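Long-range contact in ribonuclease P protein component 3 (PDB 3WYZ), which is a protein subunit of archaeal ribonuclease P, the RNA-protein complex thought to mature tRNAs by cleaving their 5' ends: residues Glu33-Asp44 and Tyr62-Lys73. Numbering follows the deposited sequence.
Sequences EVVFTKKLVLED and YGKVALLLVTRK
Phe36 and Tyr62 lay their rings face to face in an offset stack, centroids 3.8 Å apart and planes only 6° from parallel. With CG anti to the backbone N (chi1 -178°), the Phe36 ring lies over Tyr62, and Phe36 CB adds a CH-pi contact over the tyrosine face. His24 of helix 21-30 meets Tyr62 edge-to-face. A serine at Tyr62 would probably leave one face of Phe36 without its aromatic cover and His24 without its ring partner.

Beyond the stack the backbones zip together in parallel. Phe36 N reaches Lys64 O, Ala66 N reaches Phe36 O at 2.8 Å, and the ladder continues through Lys38, Leu68 and Leu40 to Val70 N, whose bond to Leu40 O is nearly straight at 175°. Strands 33-41 and 65-70 with helix 48-62 form one beta-alpha-beta unit of the TIM barrel-like fold; Leu58 of that helix packs on Phe36 and Val65.

On the same face as Phe36 and Val65, Leu40 CD2 touches both Leu67 CD1 and Leu69 CD2, 3.8 Å from each. On the other face Ala66 CB packs against both Val35 CG1 and Thr37 OG1; the Thr37 hydroxyl is hydrogen-bonded to Asp17 on the neighbouring strand 14-18. Thr37 CG2 presses tightly on Leu68 CB at 3.5 Å, and farther along Val41 CG2 meets Val70 CG2.

Toward the C-terminal ends of both segments, one water bridges Leu42 O and Arg72 N, while a weak salt bridge joins Lys73 NZ to OD2 of the poorly ordered Asp44 at 3.1 Å.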
loop_
_atom_site.group_PDB
_atom_site.type_symbol
_atom_site.label_atom_id
_atom_site.label_comp_id
_atom_site.label_asym_id
_atom_site.label_seq_id
_atom_site.Cartn_x
_atom_site.Cartn_y
_atom_site.Cartn_z
ATOM N N GLU A 33 -5.055 14.493 0.303
ATOM C CA GLU A 33 -5.363 13.636 1.442
ATOM C C GLU A 33 -4.135 12.811 1.779
ATOM O O GLU A 33 -3.416 12.365 0.884
ATOM C CB GLU A 33 -6.521 12.693 1.123
ATOM C CG GLU A 33 -7.781 13.378 0.622
ATOM C CD GLU A 33 -8.954 12.419 0.480
ATOM O OE1 GLU A 33 -9.271 11.719 1.471
ATOM O OE2 GLU A 33 -9.562 12.373 -0.619
ATOM N N VAL A 34 -3.900 12.604 3.069
ATOM C CA VAL A 34 -2.780 11.787 3.523
ATOM C C VAL A 34 -3.273 10.779 4.555
ATOM O O VAL A 34 -3.821 11.156 5.589
ATOM C CB VAL A 34 -1.641 12.643 4.119
ATOM C CG1 VAL A 34 -0.459 11.767 4.504
ATOM C CG2 VAL A 34 -1.193 13.706 3.127
ATOM N N VAL A 35 -3.084 9.497 4.254
ATOM C CA VAL A 35 -3.453 8.418 5.157
ATOM C C VAL A 35 -2.258 8.061 6.048
ATOM O O VAL A 35 -1.182 7.764 5.546
ATOM C CB VAL A 35 -3.900 7.177 4.360
ATOM C CG1 VAL A 35 -4.258 6.027 5.296
ATOM C CG2 VAL A 35 -5.075 7.520 3.445
ATOM N N PHE A 36 -2.448 8.112 7.364
ATOM C CA PHE A 36 -1.423 7.688 8.307
ATOM C C PHE A 36 -1.536 6.188 8.568
ATOM O O PHE A 36 -2.591 5.697 8.962
ATOM C CB PHE A 36 -1.530 8.452 9.627
ATOM C CG PHE A 36 -0.460 8.083 10.620
ATOM C CD1 PHE A 36 -0.646 7.018 11.498
ATOM C CD2 PHE A 36 0.729 8.789 10.668
ATOM C CE1 PHE A 36 0.340 6.669 12.406
ATOM C CE2 PHE A 36 1.717 8.448 11.574
ATOM C CZ PHE A 36 1.521 7.387 12.445
ATOM N N THR A 37 -0.443 5.466 8.353
ATOM C CA THR A 37 -0.426 4.020 8.516
ATOM C C THR A 37 0.261 3.621 9.824
ATOM O O THR A 37 1.402 4.012 10.084
ATOM C CB THR A 37 0.300 3.353 7.332
ATOM O OG1 THR A 37 -0.394 3.660 6.112
ATOM C CG2 THR A 37 0.359 1.843 7.518
ATOM N N LYS A 38 -0.450 2.862 10.652
ATOM C CA LYS A 38 0.127 2.292 11.861
ATOM C C LYS A 38 0.670 0.907 11.525
ATOM O O LYS A 38 -0.080 0.015 11.132
ATOM C CB LYS A 38 -0.923 2.188 12.968
ATOM C CG LYS A 38 -0.388 1.647 14.287
ATOM C CD LYS A 38 -1.508 1.114 15.166
ATOM C CE LYS A 38 -0.984 0.634 16.514
ATOM N NZ LYS A 38 -0.060 -0.527 16.405
ATOM N N LYS A 39 1.977 0.739 11.674
ATOM C CA LYS A 39 2.629 -0.535 11.413
ATOM C C LYS A 39 2.381 -1.466 12.597
ATOM O O LYS A 39 2.575 -1.077 13.750
ATOM C CB LYS A 39 4.123 -0.314 11.184
ATOM C CG LYS A 39 4.841 -1.487 10.538
ATOM C CD LYS A 39 6.160 -1.042 9.924
ATOM C CE LYS A 39 6.938 -2.218 9.361
ATOM N NZ LYS A 39 8.145 -1.779 8.607
ATOM N N LEU A 40 1.940 -2.688 12.309
ATOM C CA LEU A 40 1.515 -3.622 13.349
ATOM C C LEU A 40 2.096 -5.025 13.156
ATOM O O LEU A 40 1.703 -5.748 12.242
ATOM C CB LEU A 40 -0.009 -3.686 13.376
ATOM C CG LEU A 40 -0.656 -4.591 14.421
ATOM C CD1 LEU A 40 -0.075 -4.332 15.808
ATOM C CD2 LEU A 40 -2.165 -4.394 14.419
ATOM N N VAL A 41 3.019 -5.398 14.045
ATOM C CA VAL A 41 3.690 -6.698 14.003
ATOM C C VAL A 41 2.994 -7.669 14.950
ATOM O O VAL A 41 2.871 -7.389 16.143
ATOM C CB VAL A 41 5.170 -6.577 14.408
ATOM C CG1 VAL A 41 5.922 -7.859 14.070
ATOM C CG2 VAL A 41 5.817 -5.368 13.730
ATOM N N LEU A 42 2.551 -8.807 14.417
ATOM C CA LEU A 42 1.731 -9.756 15.170
ATOM C C LEU A 42 2.245 -11.196 15.098
ATOM O O LEU A 42 2.483 -11.723 14.013
ATOM C CB LEU A 42 0.286 -9.707 14.662
ATOM C CG LEU A 42 -0.758 -8.933 15.477
ATOM C CD1 LEU A 42 -0.227 -7.613 16.016
ATOM C CD2 LEU A 42 -2.011 -8.714 14.639
ATOM N N GLU A 43 2.409 -11.813 16.266
ATOM C CA GLU A 43 2.670 -13.251 16.381
ATOM C C GLU A 43 2.307 -13.735 17.804
ATOM O O GLU A 43 3.190 -13.962 18.634
ATOM C CB GLU A 43 4.123 -13.593 16.025
ATOM C CG GLU A 43 5.180 -12.676 16.626
ATOM C CD GLU A 43 6.587 -13.242 16.502
ATOM O OE1 GLU A 43 6.793 -14.198 15.720
ATOM O OE2 GLU A 43 7.490 -12.730 17.193
ATOM N N ASP A 44 1.013 -13.887 18.095
ATOM C CA ASP A 44 -0.069 -13.697 17.119
ATOM C C ASP A 44 -1.110 -12.644 17.557
ATOM O O ASP A 44 -0.796 -11.455 17.528
ATOM C CB ASP A 44 -0.673 -15.047 16.669
ATOM C CG ASP A 44 -0.437 -16.183 17.672
ATOM O OD1 ASP A 44 -0.060 -15.913 18.834
ATOM O OD2 ASP A 44 -0.633 -17.356 17.286
ATOM N N TYR A 62 -4.845 12.152 13.149
ATOM C CA TYR A 62 -4.544 12.217 11.712
ATOM C C TYR A 62 -5.758 12.247 10.783
ATOM O O TYR A 62 -5.637 12.684 9.638
ATOM C CB TYR A 62 -3.669 11.036 11.314
ATOM C CG TYR A 62 -2.380 10.946 12.084
ATOM C CD1 TYR A 62 -1.299 11.758 11.767
ATOM C CD2 TYR A 62 -2.239 10.038 13.128
ATOM C CE1 TYR A 62 -0.115 11.673 12.473
ATOM C CE2 TYR A 62 -1.061 9.941 13.836
ATOM C CZ TYR A 62 -0.002 10.755 13.506
ATOM O OH TYR A 62 1.169 10.644 14.218
ATOM N N GLY A 63 -6.905 11.767 11.254
ATOM C CA GLY A 63 -8.124 11.716 10.445
ATOM C C GLY A 63 -8.299 10.369 9.768
ATOM O O GLY A 63 -9.075 9.532 10.233
ATOM N N LYS A 64 -7.585 10.171 8.660
ATOM C CA LYS A 64 -7.608 8.906 7.926
ATOM C C LYS A 64 -6.482 8.005 8.422
ATOM O O LYS A 64 -5.324 8.425 8.489
ATOM C CB LYS A 64 -7.453 9.152 6.426
ATOM C CG LYS A 64 -8.580 9.967 5.808
ATOM C CD LYS A 64 -9.846 9.140 5.706
ATOM C CE LYS A 64 -10.986 9.878 5.016
ATOM N NZ LYS A 64 -12.304 9.175 5.089
ATOM N N VAL A 65 -6.822 6.769 8.762
ATOM C CA VAL A 65 -5.863 5.838 9.338
ATOM C C VAL A 65 -5.908 4.494 8.617
ATOM O O VAL A 65 -6.987 3.956 8.348
ATOM C CB VAL A 65 -6.114 5.632 10.857
ATOM C CG1 VAL A 65 -5.160 4.593 11.432
ATOM C CG2 VAL A 65 -5.948 6.947 11.608
ATOM N N ALA A 66 -4.726 3.964 8.303
ATOM C CA ALA A 66 -4.596 2.606 7.774
ATOM C C ALA A 66 -3.853 1.728 8.769
ATOM O O ALA A 66 -3.048 2.212 9.564
ATOM C CB ALA A 66 -3.873 2.622 6.449
ATOM N N LEU A 67 -4.132 0.434 8.722
ATOM C CA LEU A 67 -3.481 -0.531 9.587
ATOM C C LEU A 67 -2.669 -1.505 8.737
ATOM O O LEU A 67 -3.235 -2.267 7.946
ATOM C CB LEU A 67 -4.537 -1.278 10.396
ATOM C CG LEU A 67 -4.046 -2.138 11.556
ATOM C CD1 LEU A 67 -3.430 -1.275 12.651
ATOM C CD2 LEU A 67 -5.208 -2.958 12.098
ATOM N N LEU A 68 -1.349 -1.478 8.895
ATOM C CA LEU A 68 -0.465 -2.355 8.128
ATOM C C LEU A 68 -0.067 -3.579 8.945
ATOM O O LEU A 68 0.690 -3.471 9.912
ATOM C CB LEU A 68 0.783 -1.598 7.667
ATOM C CG LEU A 68 1.850 -2.436 6.949
ATOM C CD1 LEU A 68 1.343 -2.931 5.605
ATOM C CD2 LEU A 68 3.130 -1.637 6.785
ATOM N N LEU A 69 -0.572 -4.740 8.537
ATOM C CA LEU A 69 -0.268 -5.995 9.208
ATOM C C LEU A 69 0.976 -6.632 8.606
ATOM O O LEU A 69 1.017 -6.919 7.407
ATOM C CB LEU A 69 -1.440 -6.973 9.089
ATOM C CG LEU A 69 -2.809 -6.510 9.584
ATOM C CD1 LEU A 69 -3.805 -7.658 9.466
ATOM C CD2 LEU A 69 -2.746 -5.984 11.014
ATOM N N VAL A 70 1.990 -6.842 9.442
ATOM C CA VAL A 70 3.159 -7.626 9.056
ATOM C C VAL A 70 3.185 -8.883 9.935
ATOM O O VAL A 70 3.225 -8.800 11.163
ATOM C CB VAL A 70 4.468 -6.806 9.147
ATOM C CG1 VAL A 70 4.286 -5.437 8.502
ATOM C CG2 VAL A 70 4.934 -6.630 10.579
ATOM N N THR A 71 3.116 -10.046 9.296
ATOM C CA THR A 71 3.023 -11.318 10.010
ATOM C C THR A 71 3.278 -12.499 9.076
ATOM O O THR A 71 3.254 -12.355 7.852
ATOM C CB THR A 71 1.641 -11.489 10.686
ATOM O OG1 THR A 71 1.590 -12.744 11.374
ATOM C CG2 THR A 71 0.509 -11.439 9.666
ATOM N N ARG A 72 3.532 -13.661 9.671
ATOM C CA ARG A 72 3.726 -14.900 8.922
ATOM C C ARG A 72 2.664 -15.928 9.308
ATOM O O ARG A 72 2.935 -17.129 9.342
ATOM C CB ARG A 72 5.132 -15.464 9.175
ATOM C CG ARG A 72 6.276 -14.561 8.731
ATOM C CD ARG A 72 6.186 -14.215 7.250
ATOM N NE ARG A 72 7.496 -13.948 6.660
ATOM C CZ ARG A 72 8.350 -14.884 6.249
ATOM N NH1 ARG A 72 8.057 -16.178 6.362
ATOM N NH2 ARG A 72 9.514 -14.521 5.724
ATOM N N LYS A 73 1.454 -15.452 9.592
ATOM C CA LYS A 73 0.344 -16.323 9.968
ATOM C C LYS A 73 -0.929 -15.878 9.256
ATOM O O LYS A 73 -1.558 -14.906 9.670
ATOM C CB LYS A 73 0.147 -16.309 11.484
ATOM C CG LYS A 73 1.296 -16.946 12.252
ATOM C CD LYS A 73 1.126 -16.804 13.754
ATOM C CE LYS A 73 2.356 -17.318 14.487
ATOM N NZ LYS A 73 2.179 -17.305 15.964
HETATM O O HOH W 1 4.090 -13.452 12.516
#